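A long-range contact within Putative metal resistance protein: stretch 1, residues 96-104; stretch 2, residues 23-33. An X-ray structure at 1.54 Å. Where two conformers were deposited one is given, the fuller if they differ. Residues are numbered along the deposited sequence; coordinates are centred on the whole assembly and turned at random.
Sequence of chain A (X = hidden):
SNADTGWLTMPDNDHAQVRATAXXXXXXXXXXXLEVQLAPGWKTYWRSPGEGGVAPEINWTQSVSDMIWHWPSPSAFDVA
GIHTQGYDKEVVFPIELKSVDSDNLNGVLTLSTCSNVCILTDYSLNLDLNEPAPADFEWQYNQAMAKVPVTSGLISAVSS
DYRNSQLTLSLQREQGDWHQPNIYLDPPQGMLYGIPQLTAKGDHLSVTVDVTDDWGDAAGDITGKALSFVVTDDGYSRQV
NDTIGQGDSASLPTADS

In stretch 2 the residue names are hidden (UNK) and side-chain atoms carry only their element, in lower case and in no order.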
ATOM      1  N   GLU A  96       2.005  -8.642  10.021  1.00 14.36           N
ATOM      2  CA  GLU A  96       1.732  -9.362  11.258  0.64 16.38           C
ATOM      3  C   GLU A  96       0.970 -10.631  10.923  1.00 17.28           C
ATOM      4  O   GLU A  96       0.070 -10.609  10.091  1.00 18.19           O
ATOM      5  CB  GLU A  96       0.939  -8.495  12.234  0.64 19.24           C
ATOM      6  CG  GLU A  96       1.743  -7.321  12.799  0.64 23.63           C
ATOM      7  CD  GLU A  96       0.946  -6.411  13.731  0.64 27.43           C
ATOM      8  OE1 GLU A  96       0.880  -6.711  14.946  0.64 27.81           O
ATOM      9  OE2 GLU A  96       0.389  -5.389  13.258  0.64 32.14           O
ATOM     10  N   LEU A  97       1.336 -11.720  11.605  1.00 20.27           N
ATOM     11  CA  LEU A  97       0.724 -13.038  11.434  1.00 22.00           C
ATOM     12  C   LEU A  97       0.367 -13.580  12.810  1.00 20.71           C
ATOM     13  O   LEU A  97       1.068 -13.313  13.782  1.00 22.65           O
ATOM     14  CB  LEU A  97       1.650 -14.067  10.762  1.00 25.27           C
ATOM     15  CG  LEU A  97       2.307 -13.777   9.432  1.00 28.95           C
ATOM     16  CD1 LEU A  97       3.161 -14.963   9.075  1.00 34.73           C
ATOM     17  CD2 LEU A  97       1.286 -13.532   8.346  1.00 31.86           C
ATOM     18  N   LYS A  98      -0.764 -14.270  12.885  1.00 27.05           N
ATOM     19  CA  LYS A  98      -1.180 -14.987  14.102  1.00 37.53           C
ATOM     20  C   LYS A  98      -1.251 -16.493  13.868  1.00 43.23           C
ATOM     21  O   LYS A  98      -1.297 -16.959  12.729  1.00 41.14           O
ATOM     22  CB  LYS A  98      -2.507 -14.450  14.627  1.00 45.43           C
ATOM     23  CG  LYS A  98      -2.401 -13.037  15.167  1.00 54.30           C
ATOM     24  CD  LYS A  98      -3.721 -12.577  15.721  1.00 61.33           C
ATOM     25  CE  LYS A  98      -3.631 -11.167  16.273  1.00 66.93           C
ATOM     26  NZ  LYS A  98      -4.987 -10.699  16.650  1.00 69.70           N
ATOM     27  N   SER A  99      -1.154 -17.244  14.958  1.00 52.12           N
ATOM     28  CA  SER A  99      -1.295 -18.697  14.925  1.00 54.41           C
ATOM     29  C   SER A  99      -0.317 -19.374  13.986  1.00 47.81           C
ATOM     30  O   SER A  99      -0.699 -20.233  13.177  1.00 51.51           O
ATOM     31  CB  SER A  99      -2.721 -19.066  14.495  1.00 57.54           C
ATOM     32  OG  SER A  99      -3.679 -18.384  15.277  1.00 58.73           O
ATOM     33  N   VAL A 100       0.953 -19.005  14.112  1.00 34.46           N
ATOM     34  CA  VAL A 100       2.003 -19.740  13.446  1.00 26.91           C
ATOM     35  C   VAL A 100       2.367 -20.881  14.373  1.00 26.51           C
ATOM     36  O   VAL A 100       2.876 -20.640  15.464  1.00 29.40           O
ATOM     37  CB  VAL A 100       3.230 -18.866  13.157  1.00 28.06           C
ATOM     38  CG1 VAL A 100       4.374 -19.680  12.552  1.00 29.90           C
ATOM     39  CG2 VAL A 100       2.843 -17.715  12.236  1.00 31.98           C
ATOM     40  N   ASP A 101       2.060 -22.111  13.978  1.00 26.24           N
ATOM     41  CA  ASP A 101       2.291 -23.249  14.866  1.00 28.54           C
ATOM     42  C   ASP A 101       3.736 -23.762  14.802  1.00 27.78           C
ATOM     43  O   ASP A 101       4.157 -24.606  15.597  1.00 30.38           O
ATOM     44  CB  ASP A 101       1.295 -24.374  14.590  1.00 34.60           C
ATOM     45  CG  ASP A 101       1.310 -24.846  13.163  1.00 41.63           C
ATOM     46  OD1 ASP A 101       2.406 -24.941  12.563  1.00 46.71           O
ATOM     47  OD2 ASP A 101       0.200 -25.132  12.660  1.00 40.40           O
ATOM     48  N   SER A 102       4.515 -23.195  13.901  1.00 23.80           N
ATOM     49  CA  SER A 102       5.841 -23.699  13.585  1.00 25.65           C
ATOM     50  C   SER A 102       6.906 -22.716  14.029  1.00 27.34           C
ATOM     51  O   SER A 102       6.642 -21.527  14.197  1.00 30.21           O
ATOM     52  CB  SER A 102       5.953 -23.909  12.067  1.00 26.95           C
ATOM     53  OG  SER A 102       7.243 -24.400  11.721  1.00 28.47           O
ATOM     54  N   ASP A 103       8.115 -23.216  14.211  1.00 25.80           N
ATOM     55  CA  ASP A 103       9.239 -22.360  14.569  1.00 27.58           C
ATOM     56  C   ASP A 103       9.875 -21.841  13.274  1.00 25.42           C
ATOM     57  O   ASP A 103      10.800 -21.045  13.306  1.00 29.73           O
ATOM     58  CB  ASP A 103      10.263 -23.116  15.421  1.00 34.53           C
ATOM     59  CG  ASP A 103       9.704 -23.527  16.794  1.00 41.23           C
ATOM     60  OD1 ASP A 103       8.907 -22.758  17.373  1.00 43.41           O
ATOM     61  OD2 ASP A 103      10.079 -24.608  17.301  1.00 43.23           O
ATOM     62  N   ASN A 104       9.391 -22.343  12.144  1.00 20.71           N
ATOM     63  CA  ASN A 104       9.860 -21.917  10.844  1.00 21.80           C
ATOM     64  C   ASN A 104       8.750 -21.271  10.043  1.00 21.85           C
ATOM     65  O   ASN A 104       7.586 -21.691  10.079  1.00 23.52           O
ATOM     66  CB  ASN A 104      10.426 -23.119  10.102  1.00 26.06           C
ATOM     67  CG  ASN A 104      11.617 -23.712  10.818  1.00 34.77           C
ATOM     68  OD1 ASN A 104      12.736 -23.217  10.703  1.00 39.88           O
ATOM     69  ND2 ASN A 104      11.371 -24.770  11.589  1.00 36.66           N
ATOM     70  N   UNK A  23      10.103 -11.520  14.328  1.00 17.05           N
ATOM     71  CA  UNK A  23      10.091 -11.787  15.761  1.00 20.20           C
ATOM     72  C   UNK A  23       8.808 -12.522  16.104  1.00 22.14           C
ATOM     73  O   UNK A  23       7.738 -12.125  15.672  1.00 22.53           O
ATOM     74  o   UNK A  23      10.651 -11.828  18.425  1.00 45.38           O
ATOM     75  c   UNK A  23      10.191 -10.479  16.525  1.00 28.10           C
ATOM     76  c   UNK A  23      10.424 -10.677  18.005  1.00 42.26           C
ATOM     77  o   UNK A  23      10.382  -9.673  18.743  1.00 51.02           O
ATOM     78  N   UNK A  24       8.919 -13.623  16.851  1.00 23.52           N
ATOM     79  CA  UNK A  24       7.747 -14.348  17.294  1.00 27.55           C
ATOM     80  C   UNK A  24       7.624 -14.154  18.784  1.00 28.00           C
ATOM     81  O   UNK A  24       8.572 -14.381  19.531  1.00 30.87           O
ATOM     82  c   UNK A  24       6.538 -16.590  17.309  1.00 37.68           C
ATOM     83  c   UNK A  24       6.945 -19.100  17.415  1.00 49.93           C
ATOM     84  c   UNK A  24       6.394 -17.958  16.631  1.00 42.89           C
ATOM     85  n   UNK A  24       6.449 -20.373  16.806  1.00 53.48           N
ATOM     86  c   UNK A  24       7.815 -15.841  16.928  1.00 31.02           C
ATOM     87  N   UNK A  25       6.440 -13.738  19.206  1.00 31.21           N
ATOM     88  CA  UNK A  25       6.162 -13.529  20.618  1.00 41.45           C
ATOM     89  C   UNK A  25       5.789 -14.846  21.298  1.00 49.86           C
ATOM     90  O   UNK A  25       5.530 -15.854  20.634  1.00 45.37           O
ATOM     91  c   UNK A  25       5.038 -12.498  20.775  1.00 43.21           C
ATOM     92  o   UNK A  25       3.780 -13.060  20.422  1.00 46.81           O
ATOM     93  N   UNK A  26       5.767 -14.833  22.627  1.00 63.40           N
ATOM     94  CA  UNK A  26       5.420 -16.024  23.397  1.00 76.55           C
ATOM     95  C   UNK A  26       4.016 -16.533  23.064  1.00 80.00           C
ATOM     96  O   UNK A  26       3.724 -17.718  23.228  1.00 83.66           O
ATOM     97  o   UNK A  26       4.678 -14.656  25.256  1.00 86.06           O
ATOM     98  c   UNK A  26       5.528 -15.729  24.891  1.00 82.83           C
ATOM     99  N   UNK A  27       3.151 -15.635  22.601  1.00 76.17           N
ATOM    100  CA  UNK A  27       1.782 -15.998  22.253  1.00 72.47           C
ATOM    101  C   UNK A  27       1.666 -16.596  20.848  1.00 65.15           C
ATOM    102  O   UNK A  27       0.590 -17.041  20.448  1.00 66.68           O
ATOM    103  c   UNK A  27       0.860 -14.778  22.345  1.00 74.98           C
ATOM    104  o   UNK A  27       1.367 -13.728  21.516  1.00 75.01           O
ATOM    105  c   UNK A  27       0.776 -14.290  23.782  1.00 77.34           C
ATOM    106  N   UNK A  28       2.764 -16.584  20.094  1.00 55.53           N
ATOM    107  CA  UNK A  28       2.797 -17.204  18.778  1.00 49.45           C
ATOM    108  C   UNK A  28       2.490 -16.255  17.628  1.00 44.56           C
ATOM    109  O   UNK A  28       2.352 -16.682  16.476  1.00 44.39           O
ATOM    110  N   UNK A  29       2.366 -14.972  17.956  1.00 37.70           N
ATOM    111  CA  UNK A  29       2.168 -13.907  16.968  1.00 36.78           C
ATOM    112  C   UNK A  29       3.508 -13.496  16.362  1.00 30.42           C
ATOM    113  O   UNK A  29       4.481 -13.308  17.088  1.00 30.07           O
ATOM    114  o   UNK A  29      -0.501 -13.992  17.689  1.00 52.80           O
ATOM    115  c   UNK A  29       0.098 -12.968  18.102  1.00 52.55           C
ATOM    116  o   UNK A  29      -0.410 -12.156  18.909  1.00 57.71           O
ATOM    117  c   UNK A  29       1.506 -12.683  17.592  1.00 42.39           C
ATOM    118  N   UNK A  30       3.552 -13.358  15.039  1.00 23.49           N
ATOM    119  CA  UNK A  30       4.787 -13.033  14.354  1.00 20.07           C
ATOM    120  C   UNK A  30       4.692 -11.636  13.738  1.00 17.50           C
ATOM    121  O   UNK A  30       3.708 -11.307  13.091  1.00 20.88           O
ATOM    122  c   UNK A  30       6.482 -13.816  12.698  1.00 22.79           C
ATOM    123  c   UNK A  30       5.130 -14.070  13.247  1.00 21.00           C
ATOM    124  c   UNK A  30       5.068 -15.485  13.810  1.00 22.92           C
ATOM    125  N   UNK A  31       5.731 -10.839  13.959  1.00 15.31           N
ATOM    126  CA  UNK A  31       5.924  -9.568  13.275  1.00 13.27           C
ATOM    127  C   UNK A  31       7.041  -9.779  12.263  1.00 12.88           C
ATOM    128  O   UNK A  31       8.083 -10.360  12.597  1.00 13.61           O
ATOM    129  c   UNK A  31       6.296  -8.466  14.268  1.00 16.70           C
ATOM    130  c   UNK A  31       5.568  -7.140  16.303  1.00 24.24           C
ATOM    131  c   UNK A  31       5.143  -8.056  15.154  1.00 20.94           C
ATOM    132  n   UNK A  31       6.452  -5.032  17.088  1.00 26.32           N
ATOM    133  c   UNK A  31       6.179  -5.832  15.866  1.00 25.02           C
ATOM    134  N   UNK A  32       6.805  -9.320  11.037  1.00 13.27           N
ATOM    135  CA  UNK A  32       7.737  -9.452   9.926  1.00 13.22           C
ATOM    136  C   UNK A  32       7.950  -8.076   9.304  1.00 13.53           C
ATOM    137  O   UNK A  32       6.987  -7.330   9.094  1.00 14.34           O
ATOM    138  c   UNK A  32       5.916 -12.551   8.906  1.00 27.46           C
ATOM    139  c   UNK A  32       7.027 -11.808   9.513  1.00 17.97           C
ATOM    140  c   UNK A  32       8.068 -10.509   7.681  1.00 18.42           C
ATOM    141  c   UNK A  32       7.183 -10.424   8.887  1.00 14.81           C
ATOM    142  N   UNK A  33       9.193  -7.744   8.989  1.00 12.80           N
ATOM    143  CA  UNK A  33       9.506  -6.576   8.198  1.00 13.36           C
ATOM    144  C   UNK A  33      10.047  -7.027   6.887  1.00 12.37           C
ATOM    145  O   UNK A  33      11.036  -7.747   6.849  1.00 12.99           O
ATOM    146  c   UNK A  33       9.075  -3.742   9.458  1.00 15.45           C
ATOM    147  c   UNK A  33      10.545  -5.678   8.870  1.00 15.17           C
ATOM    148  c   UNK A  33      10.030  -4.815  10.003  1.00 18.13           C
ATOM    149  c   UNK A  33      11.185  -4.148  10.711  1.00 20.96           C
TER
HETATM  150  O   HOH W   1       3.874 -21.739  17.785  1.00 31.65           O

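Position 23 carries two carbons, the second bearing two oxygens, and this side chain is out of reach of stretch 1: a short carboxylate, Asp23. Its backbone pairs with position 31 (Asp23 N to O of 31, 2.9 Å; N of 31 to Asp23 O, 2.9 Å), which closes a hairpin.

At position 24 four carbons run in a row to a nitrogen, which lies 2.9 Å from Ser102 O and 3.5 Å from Asp103 OD1; this is Lys24. NZ donates to Ser102 O and makes a salt bridge, weak as a hydrogen bond, with Asp103 OD1. Water 1 accepts from Lys24 NZ (3.1 Å) and donates to Val100 O (2.8 Å).

Position 25 has one carbon and one oxygen, hence Ser25. Position 26 repeats that pattern, exposed and poorly ordered: Ser26. Position 27 has a carbon carrying one oxygen and one carbon, the branched Thr27; its OG1 lies 2.7 Å from Ser25 OG in a hydrogen bond that either could donate. None of the three side chains reaches stretch 1.

Position 28 has no side-chain atoms and is Gly28. With phi/psi of 94/6, a CB would be jammed against the carbonyl O of Thr27, while toward stretch 1 its ideal site is 4.1 Å from Val100 O. Gly28 N to Ser25 O, 2.9 Å, closes the type I turn.

Position 29 again shows two carbons with two terminal oxygens, one of them 3.3 Å from Lys98 CG, a contact with the aliphatic part of that lysine; this is Asp29, and the oxygen is OD1.

Position 30 has one carbon carrying two more, with no heteroatom. One of the outer carbons packs 3.5 Å from Val100 CG2, and the CB atoms of position 30 and Leu97 are 4.3 Å apart: Val30, the outer carbon being CG2.

Position 31 has four carbons in a row ending in nitrogen, the second carbon meeting Glu96 CG at 4.2 Å; it is Lys31, and that carbon is CG. Its NZ is hydrogen-bonded elsewhere in the structure.

Position 32 has four carbons forked at the first, one arm two carbons long, whose end lies 3.7 Å from Leu97 CD1, so it is Ile32 and the end is CD1. Position 33 has four carbons forked at the second, out of reach of stretch 1, identifying Leu33.

The contact is anchored by a short antiparallel pairing: Val30 N to Leu97 O and Leu97 N to Val30 O are both 2.8 Å, with angles of 165° and 164°, hence nearly straight. Leu97 and Val30 share one sheet face, Glu96 and Lys31 the other. Beyond the strand, Val100 extends the apolar packing, and Lys24 holds the departing loop through Ser102 and Asp103. Together the stretches bury 492 Å².

Stretch 2 (23-33) DKSSTGDVKIL
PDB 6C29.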